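Local coordinates for protein N-acetylneuraminate lyase (Fusobacterium nucleatum subsp. nucleatum ATCC 25586, PDB 5ZKA) that belongs to the dihydrodipicolinate synthetase family of lyases and is built on a TIM barrel, at residues 147-152 and 167-172; 268-273 and 295-300. All blocks are in the same frame, centred on the assembly; numbering follows the deposited sequence.

In the fold
Contacts 1 and 2 follow one another along the chain and lie on opposite sides of its centre, about 36 Å apart between their own centres; their nearest atoms are still about 13 Å apart. Contact 1 belongs to the barrel wall, where strand 147-150 meets helix 162-169. Contact 2 joins two of the helices that follow the eightfold barrel, 264-274 and 291-304. Residues of the segments, though not the touching side chains, reach toward the carboxyl ends of the strands, where TIM barrels carry their active sites: S151 O bonds to T180 OG1, two residues beyond the modified lysine K178, while K269 NZ of contact 2 forms a salt bridge with E64, just after strand 55-58.

Contact 1 (147-152 and 167-172); sequences MIIYSI and ELFENE
I149 reaches out from its strand to L168 and F169 of the helix, and the contact is wholly apolar. Its CD1 does all the touching: it lies 3.7 Å from CD1 of L168 and 4.0 Å from CB of L168. With CG1 beside the backbone N (chi1 -52°) and the second torsion extended (chi2 164°), the methyl is carried straight to the helix, so a long, beta-branched residue that suits a strand also bridges the gap. The same CD1 meets the ring of F169 obliquely, 4.1 Å from CE1, and that ring goes on to pack on F194 and I174.

Strand 147-150, helix 162-169 and strand 174-176 form a beta-alpha-beta crossover of the TIM barrel; residues such as I149 face outward, joining the wall to its surrounding helices, here with Y136 of helix 129-143 alongside.

The polar links lie around this apolar patch. Within 167-172, N171 N bonds to L168 O at 3.1 Å. Asparagine suits this turn because its amide serves two neighbours, OD1 accepting from K173 N and ND2 donating to E137. Backbone bonds from M147 to I175 and I149 to G176 then pair the two strands.

Contact 2 (268-273 and 295-300); sequences IKEILK and EFAKEL
The helices holding E270, I271 and A297 pass each other at a steep angle: the axes of 268-273 and 295-300 come within 9.3 Å, with a signed crossing angle of -63°. The nearest pair of CA atoms is that of I271 and A297, 6.3 Å apart, an approach that a residue as small as alanine makes possible, since its side chain is a single methyl group.

That methyl is the hub of the contact. CB of A297 rests against the aliphatic part of E270, 3.6 Å from E270 CG and 4.0 Å from E270 CB. The glutamate presents CG to the alanine because CG lies anti to the backbone N (chi1 -176°); a bend at the next torsion (chi2 66°) then swings the carboxylate off the methyl. A glutamate suits this border position, lending methylenes to the packing while its charged end lies farther from the alanine.

I271 meets the methyl from a second direction, roughly at right angles to the glutamate. Its CG1 lies 4.4 Å from A297 CB and 4.2 Å from A297 O, and the extended branch continues to CD1, which stands 4.4 Å from L300 CB. A297 and L300, three residues apart, fall on the same side of their helix, and the isoleucine spans both. The contact is thus chiefly van der Waals packing, with the E270 methylenes and the I271 branch set against the alanine.

In this family a group of C-terminal helices follows the barrel, and the two helices belong to it. A297 also touches N262 of helix 242-262, and I271 packs against I225 of helix 223-237. On another side of helix 264-274, K269 NZ forms a salt bridge with E64 and a hydrogen bond to V27 O, tying the helix to the segments that follow strands 55-58 and 20-24.

Contact 1 (147-152 and 167-172)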
ATOM      1  N   MET A 147      24.447  -5.321  -7.840  1.00 28.72           N
ATOM      2  CA  MET A 147      23.406  -6.224  -7.370  1.00 30.85           C
ATOM      3  C   MET A 147      22.166  -5.446  -6.962  1.00 26.30           C
ATOM      4  O   MET A 147      22.264  -4.452  -6.240  1.00 28.34           O
ATOM      5  CB  MET A 147      23.895  -7.053  -6.173  1.00 29.73           C
ATOM      6  CG  MET A 147      22.804  -7.864  -5.473  1.00 27.70           C
ATOM      7  SD  MET A 147      22.106  -9.184  -6.505  1.00 31.53           S
ATOM      8  CE  MET A 147      23.547 -10.241  -6.725  1.00 26.85           C
ATOM      9  N   ILE A 148      21.009  -5.911  -7.417  1.00 23.80           N
ATOM     10  CA  ILE A 148      19.717  -5.416  -6.951  1.00 23.16           C
ATOM     11  C   ILE A 148      19.060  -6.551  -6.178  1.00 25.99           C
ATOM     12  O   ILE A 148      18.884  -7.653  -6.713  1.00 27.57           O
ATOM     13  CB  ILE A 148      18.843  -4.929  -8.122  1.00 25.20           C
ATOM     14  CG1 ILE A 148      19.389  -3.614  -8.674  1.00 26.39           C
ATOM     15  CG2 ILE A 148      17.427  -4.703  -7.689  1.00 24.24           C
ATOM     16  CD1 ILE A 148      18.875  -3.318 -10.057  1.00 31.67           C
ATOM     17  N   ILE A 149      18.755  -6.306  -4.899  1.00 27.56           N
ATOM     18  CA  ILE A 149      17.996  -7.268  -4.104  1.00 27.18           C
ATOM     19  C   ILE A 149      16.617  -7.459  -4.718  1.00 31.08           C
ATOM     20  O   ILE A 149      15.903  -6.483  -4.967  1.00 29.11           O
ATOM     21  CB  ILE A 149      17.834  -6.760  -2.666  1.00 28.29           C
ATOM     22  CG1 ILE A 149      19.165  -6.362  -2.051  1.00 33.16           C
ATOM     23  CG2 ILE A 149      17.041  -7.756  -1.826  1.00 33.44           C
ATOM     24  CD1 ILE A 149      18.986  -5.510  -0.792  1.00 35.20           C
ATOM     25  N   TYR A 150      16.217  -8.721  -4.930  1.00 31.46           N
ATOM     26  CA  TYR A 150      14.869  -9.054  -5.398  1.00 29.40           C
ATOM     27  C   TYR A 150      14.082  -9.555  -4.190  1.00 29.78           C
ATOM     28  O   TYR A 150      14.280 -10.682  -3.731  1.00 32.30           O
ATOM     29  CB  TYR A 150      14.901 -10.094  -6.524  1.00 29.32           C
ATOM     30  CG  TYR A 150      13.538 -10.487  -7.106  1.00 35.85           C
ATOM     31  CD1 TYR A 150      12.382  -9.757  -6.818  1.00 37.06           C
ATOM     32  CD2 TYR A 150      13.412 -11.604  -7.925  1.00 38.20           C
ATOM     33  CE1 TYR A 150      11.143 -10.120  -7.349  1.00 43.14           C
ATOM     34  CE2 TYR A 150      12.182 -11.980  -8.458  1.00 46.47           C
ATOM     35  CZ  TYR A 150      11.049 -11.235  -8.167  1.00 50.17           C
ATOM     36  OH  TYR A 150       9.829 -11.607  -8.694  1.00 50.18           O
ATOM     37  N   SER A 151      13.167  -8.719  -3.692  1.00 36.75           N
ATOM     38  CA  SER A 151      12.385  -9.012  -2.493  0.69 33.30           C
ATOM     39  C   SER A 151      10.943  -9.295  -2.898  1.00 35.07           C
ATOM     40  O   SER A 151      10.222  -8.384  -3.320  1.00 35.73           O
ATOM     41  CB  SER A 151      12.444  -7.855  -1.499  0.69 32.35           C
ATOM     42  OG  SER A 151      11.584  -8.128  -0.403  0.69 29.34           O
ATOM     43  N   ILE A 152      10.520 -10.553  -2.757  1.00 33.19           N
ATOM     44  CA  ILE A 152       9.158 -10.935  -3.134  1.00 34.30           C
ATOM     45  C   ILE A 152       8.557 -11.849  -2.067  1.00 36.68           C
ATOM     46  O   ILE A 152       8.481 -13.072  -2.247  1.00 36.13           O
ATOM     47  CB  ILE A 152       9.122 -11.541  -4.554  1.00 37.95           C
ATOM     48  CG1 ILE A 152       7.679 -11.899  -4.963  1.00 40.53           C
ATOM     49  CG2 ILE A 152      10.117 -12.700  -4.706  1.00 37.21           C
ATOM     50  CD1 ILE A 152       7.453 -11.933  -6.465  1.00 43.11           C
ATOM     51  N   GLU A 167      21.782  -3.395   6.558  1.00 36.10           N
ATOM     52  CA  GLU A 167      22.973  -4.242   6.563  1.00 40.30           C
ATOM     53  C   GLU A 167      23.405  -4.584   5.141  1.00 38.32           C
ATOM     54  O   GLU A 167      24.590  -4.490   4.802  1.00 37.24           O
ATOM     55  CB  GLU A 167      22.714  -5.513   7.368  1.00 44.09           C
ATOM     56  CG  GLU A 167      22.705  -5.316   8.878  1.00 48.72           C
ATOM     57  CD  GLU A 167      22.803  -6.639   9.630  1.00 50.42           C
ATOM     58  OE1 GLU A 167      23.737  -7.415   9.346  1.00 49.31           O
ATOM     59  OE2 GLU A 167      21.931  -6.908  10.483  1.00 53.05           O
ATOM     60  N   LEU A 168      22.455  -4.972   4.288  1.00 32.84           N
ATOM     61  CA  LEU A 168      22.797  -5.273   2.902  1.00 30.51           C
ATOM     62  C   LEU A 168      23.313  -4.033   2.184  1.00 37.30           C
ATOM     63  O   LEU A 168      24.320  -4.092   1.470  1.00 33.39           O
ATOM     64  CB  LEU A 168      21.585  -5.856   2.177  1.00 33.59           C
ATOM     65  CG  LEU A 168      21.093  -7.182   2.763  1.00 37.80           C
ATOM     66  CD1 LEU A 168      19.810  -7.631   2.084  1.00 36.31           C
ATOM     67  CD2 LEU A 168      22.169  -8.265   2.653  1.00 37.48           C
ATOM     68  N   PHE A 169      22.653  -2.886   2.385  1.00 33.82           N
ATOM     69  CA  PHE A 169      23.033  -1.674   1.670  1.00 30.98           C
ATOM     70  C   PHE A 169      24.358  -1.076   2.136  1.00 36.74           C
ATOM     71  O   PHE A 169      24.809  -0.108   1.511  1.00 35.01           O
ATOM     72  CB  PHE A 169      21.929  -0.627   1.793  1.00 29.81           C
ATOM     73  CG  PHE A 169      20.759  -0.865   0.879  1.00 30.08           C
ATOM     74  CD1 PHE A 169      20.945  -1.329  -0.418  1.00 29.82           C
ATOM     75  CD2 PHE A 169      19.466  -0.600   1.313  1.00 30.27           C
ATOM     76  CE1 PHE A 169      19.864  -1.528  -1.261  1.00 28.75           C
ATOM     77  CE2 PHE A 169      18.376  -0.800   0.482  1.00 29.29           C
ATOM     78  CZ  PHE A 169      18.568  -1.262  -0.803  1.00 28.38           C
ATOM     79  N   GLU A 170      25.006  -1.603   3.183  1.00 35.90           N
ATOM     80  CA  GLU A 170      26.362  -1.141   3.483  1.00 39.50           C
ATOM     81  C   GLU A 170      27.355  -1.556   2.406  1.00 40.85           C
ATOM     82  O   GLU A 170      28.403  -0.914   2.261  1.00 40.27           O
ATOM     83  CB  GLU A 170      26.834  -1.661   4.847  1.00 48.14           C
ATOM     84  CG  GLU A 170      25.766  -1.642   5.913  1.00 62.88           C
ATOM     85  CD  GLU A 170      26.271  -2.007   7.294  1.00 81.21           C
ATOM     86  OE1 GLU A 170      25.579  -1.662   8.278  1.00 88.32           O
ATOM     87  OE2 GLU A 170      27.348  -2.635   7.402  1.00 87.73           O
ATOM     88  N   ASN A 171      27.047  -2.610   1.653  1.00 37.66           N
ATOM     89  CA  ASN A 171      27.859  -3.008   0.508  1.00 37.01           C
ATOM     90  C   ASN A 171      27.644  -2.015  -0.636  1.00 37.53           C
ATOM     91  O   ASN A 171      26.524  -1.864  -1.137  1.00 38.48           O
ATOM     92  CB  ASN A 171      27.481  -4.431   0.088  1.00 37.31           C
ATOM     93  CG  ASN A 171      28.467  -5.045  -0.902  1.00 38.27           C
ATOM     94  OD1 ASN A 171      28.937  -4.386  -1.831  1.00 34.28           O
ATOM     95  ND2 ASN A 171      28.754  -6.333  -0.722  1.00 37.91           N
ATOM     96  N   GLU A 172      28.718  -1.336  -1.056  1.00 36.83           N
ATOM     97  CA  GLU A 172      28.586  -0.294  -2.074  1.00 39.96           C
ATOM     98  C   GLU A 172      28.142  -0.835  -3.430  1.00 39.02           C
ATOM     99  O   GLU A 172      27.669  -0.059  -4.268  1.00 40.13           O
ATOM    100  CB  GLU A 172      29.908   0.462  -2.224  1.00 48.67           C
ATOM    101  CG  GLU A 172      31.139  -0.448  -2.291  1.00 67.23           C
ATOM    102  CD  GLU A 172      31.870  -0.562  -0.958  1.00 78.41           C
ATOM    103  OE1 GLU A 172      32.880   0.151  -0.776  1.00 83.89           O
ATOM    104  OE2 GLU A 172      31.436  -1.366  -0.098  1.00 75.82           O
TER

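Contact 2 (268-273 and 295-300)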
ATOM      1  N   ILE A 268      -0.959 -12.549 -20.923  1.00 24.03           N
ATOM      2  CA  ILE A 268       0.065 -11.690 -21.518  1.00 28.13           C
ATOM      3  C   ILE A 268       0.594 -12.316 -22.804  1.00 26.73           C
ATOM      4  O   ILE A 268       0.721 -11.644 -23.839  1.00 27.27           O
ATOM      5  CB  ILE A 268       1.196 -11.407 -20.508  1.00 30.97           C
ATOM      6  CG1 ILE A 268       0.642 -10.617 -19.308  1.00 30.83           C
ATOM      7  CG2 ILE A 268       2.356 -10.657 -21.196  1.00 30.02           C
ATOM      8  CD1 ILE A 268       1.610 -10.449 -18.157  1.00 27.35           C
ATOM      9  N   LYS A 269       0.881 -13.623 -22.770  1.00 27.79           N
ATOM     10  CA  LYS A 269       1.369 -14.284 -23.980  1.00 26.23           C
ATOM     11  C   LYS A 269       0.309 -14.286 -25.075  1.00 32.12           C
ATOM     12  O   LYS A 269       0.634 -14.114 -26.261  1.00 32.10           O
ATOM     13  CB  LYS A 269       1.825 -15.707 -23.659  1.00 26.56           C
ATOM     14  CG  LYS A 269       3.094 -15.733 -22.834  1.00 32.79           C
ATOM     15  CD  LYS A 269       3.775 -17.087 -22.883  1.00 32.69           C
ATOM     16  CE  LYS A 269       5.075 -17.070 -22.083  1.00 40.11           C
ATOM     17  NZ  LYS A 269       5.656 -18.430 -21.911  1.00 39.22           N
ATOM     18  N   GLU A 270      -0.967 -14.462 -24.706  1.00 29.30           N
ATOM     19  CA  GLU A 270      -2.019 -14.449 -25.720  1.00 34.12           C
ATOM     20  C   GLU A 270      -2.174 -13.066 -26.345  1.00 29.91           C
ATOM     21  O   GLU A 270      -2.381 -12.950 -27.558  1.00 31.11           O
ATOM     22  CB  GLU A 270      -3.346 -14.920 -25.121  1.00 36.28           C
ATOM     23  CG  GLU A 270      -4.496 -15.034 -26.133  1.00 36.45           C
ATOM     24  CD  GLU A 270      -4.285 -16.128 -27.185  1.00 46.76           C
ATOM     25  OE1 GLU A 270      -3.368 -16.968 -27.032  1.00 46.85           O
ATOM     26  OE2 GLU A 270      -5.055 -16.147 -28.166  1.00 53.24           O
ATOM     27  N   ILE A 271      -2.082 -12.005 -25.540  1.00 27.54           N
ATOM     28  CA  ILE A 271      -2.193 -10.655 -26.085  1.00 30.20           C
ATOM     29  C   ILE A 271      -0.999 -10.335 -26.978  1.00 29.09           C
ATOM     30  O   ILE A 271      -1.136  -9.664 -28.008  1.00 30.36           O
ATOM     31  CB  ILE A 271      -2.343  -9.640 -24.936  1.00 31.78           C
ATOM     32  CG1 ILE A 271      -3.699  -9.845 -24.255  1.00 35.48           C
ATOM     33  CG2 ILE A 271      -2.220  -8.208 -25.461  1.00 29.53           C
ATOM     34  CD1 ILE A 271      -3.963  -8.940 -23.061  1.00 35.05           C
ATOM     35  N   LEU A 272       0.196 -10.799 -26.595  1.00 29.33           N
ATOM     36  CA  LEU A 272       1.347 -10.631 -27.472  1.00 28.16           C
ATOM     37  C   LEU A 272       1.084 -11.282 -28.821  1.00 33.33           C
ATOM     38  O   LEU A 272       1.413 -10.711 -29.864  1.00 32.53           O
ATOM     39  CB  LEU A 272       2.602 -11.204 -26.810  1.00 28.04           C
ATOM     40  CG  LEU A 272       3.259 -10.312 -25.740  1.00 28.35           C
ATOM     41  CD1 LEU A 272       4.287 -11.076 -24.894  1.00 23.96           C
ATOM     42  CD2 LEU A 272       3.914  -9.097 -26.387  1.00 25.89           C
ATOM     43  N   LYS A 273       0.462 -12.466 -28.826  1.00 34.95           N
ATOM     44  CA  LYS A 273       0.163 -13.104 -30.105  1.00 34.07           C
ATOM     45  C   LYS A 273      -0.837 -12.277 -30.903  1.00 35.80           C
ATOM     46  O   LYS A 273      -0.687 -12.124 -32.119  1.00 32.83           O
ATOM     47  CB  LYS A 273      -0.351 -14.528 -29.893  1.00 34.13           C
ATOM     48  CG  LYS A 273       0.645 -15.437 -29.186  1.00 33.74           C
ATOM     49  CD  LYS A 273       0.181 -16.881 -29.142  1.00 37.63           C
ATOM     50  CE  LYS A 273       0.986 -17.666 -28.100  1.00 37.90           C
ATOM     51  NZ  LYS A 273       0.397 -19.014 -27.876  1.00 42.95           N
ATOM     52  N   GLU A 295     -10.841 -16.134 -25.776  1.00 32.09           N
ATOM     53  CA  GLU A 295     -11.796 -15.116 -26.208  1.00 36.07           C
ATOM     54  C   GLU A 295     -11.806 -13.930 -25.252  1.00 33.82           C
ATOM     55  O   GLU A 295     -11.975 -12.781 -25.683  1.00 33.43           O
ATOM     56  CB  GLU A 295     -13.188 -15.728 -26.342  1.00 46.06           C
ATOM     57  CG  GLU A 295     -13.249 -16.831 -27.389  1.00 58.93           C
ATOM     58  CD  GLU A 295     -14.638 -17.415 -27.558  1.00 71.42           C
ATOM     59  OE1 GLU A 295     -14.870 -18.116 -28.570  1.00 75.17           O
ATOM     60  OE2 GLU A 295     -15.498 -17.175 -26.683  1.00 74.11           O
ATOM     61  N   PHE A 296     -11.614 -14.191 -23.954  1.00 31.51           N
ATOM     62  CA  PHE A 296     -11.496 -13.104 -22.985  1.00 26.13           C
ATOM     63  C   PHE A 296     -10.277 -12.242 -23.284  1.00 29.61           C
ATOM     64  O   PHE A 296     -10.346 -11.011 -23.215  1.00 28.99           O
ATOM     65  CB  PHE A 296     -11.411 -13.680 -21.565  1.00 27.89           C
ATOM     66  CG  PHE A 296     -11.611 -12.651 -20.465  1.00 34.04           C
ATOM     67  CD1 PHE A 296     -12.885 -12.333 -20.017  1.00 43.71           C
ATOM     68  CD2 PHE A 296     -10.526 -12.023 -19.872  1.00 34.48           C
ATOM     69  CE1 PHE A 296     -13.068 -11.400 -19.007  1.00 45.01           C
ATOM     70  CE2 PHE A 296     -10.707 -11.085 -18.868  1.00 31.36           C
ATOM     71  CZ  PHE A 296     -11.974 -10.777 -18.430  1.00 33.21           C
ATOM     72  N   ALA A 297      -9.144 -12.876 -23.609  1.00 31.77           N
ATOM     73  CA  ALA A 297      -7.948 -12.110 -23.941  1.00 30.91           C
ATOM     74  C   ALA A 297      -8.185 -11.260 -25.182  1.00 30.73           C
ATOM     75  O   ALA A 297      -7.718 -10.118 -25.262  1.00 31.64           O
ATOM     76  CB  ALA A 297      -6.745 -13.046 -24.136  1.00 25.89           C
ATOM     77  N   LYS A 298      -8.925 -11.796 -26.154  1.00 29.18           N
ATOM     78  CA  LYS A 298      -9.227 -11.025 -27.354  1.00 31.17           C
ATOM     79  C   LYS A 298     -10.040  -9.788 -27.006  1.00 32.67           C
ATOM     80  O   LYS A 298      -9.849  -8.722 -27.605  1.00 34.26           O
ATOM     81  CB  LYS A 298      -9.959 -11.902 -28.367  1.00 27.34           C
ATOM     82  CG  LYS A 298     -10.365 -11.179 -29.646  1.00 35.88           C
ATOM     83  CD  LYS A 298     -10.946 -12.149 -30.662  1.00 45.64           C
ATOM     84  CE  LYS A 298     -11.672 -11.405 -31.789  1.00 52.94           C
ATOM     85  NZ  LYS A 298     -12.246 -12.330 -32.818  1.00 57.25           N
ATOM     86  N   GLU A 299     -10.922  -9.896 -26.004  1.00 30.56           N
ATOM     87  CA  GLU A 299     -11.741  -8.746 -25.629  1.00 34.46           C
ATOM     88  C   GLU A 299     -10.926  -7.706 -24.873  1.00 35.56           C
ATOM     89  O   GLU A 299     -11.118  -6.502 -25.086  1.00 33.21           O
ATOM     90  CB  GLU A 299     -12.947  -9.192 -24.800  1.00 37.66           C
ATOM     91  CG  GLU A 299     -14.016  -9.913 -25.615  1.00 51.20           C
ATOM     92  CD  GLU A 299     -14.479  -9.109 -26.824  1.00 61.68           C
ATOM     93  OE1 GLU A 299     -15.051  -8.014 -26.633  1.00 65.41           O
ATOM     94  OE2 GLU A 299     -14.266  -9.569 -27.967  1.00 66.26           O
ATOM     95  N   LEU A 300     -10.019  -8.157 -23.988  1.00 30.55           N
ATOM     96  CA  LEU A 300      -9.102  -7.239 -23.310  1.00 28.40           C
ATOM     97  C   LEU A 300      -8.231  -6.495 -24.315  1.00 27.99           C
ATOM     98  O   LEU A 300      -8.003  -5.286 -24.184  1.00 31.82           O
ATOM     99  CB  LEU A 300      -8.204  -7.998 -22.327  1.00 28.94           C
ATOM    100  CG  LEU A 300      -8.854  -8.640 -21.102  1.00 28.45           C
ATOM    101  CD1 LEU A 300      -7.830  -9.484 -20.334  1.00 30.11           C
ATOM    102  CD2 LEU A 300      -9.450  -7.576 -20.197  1.00 28.70           C
TER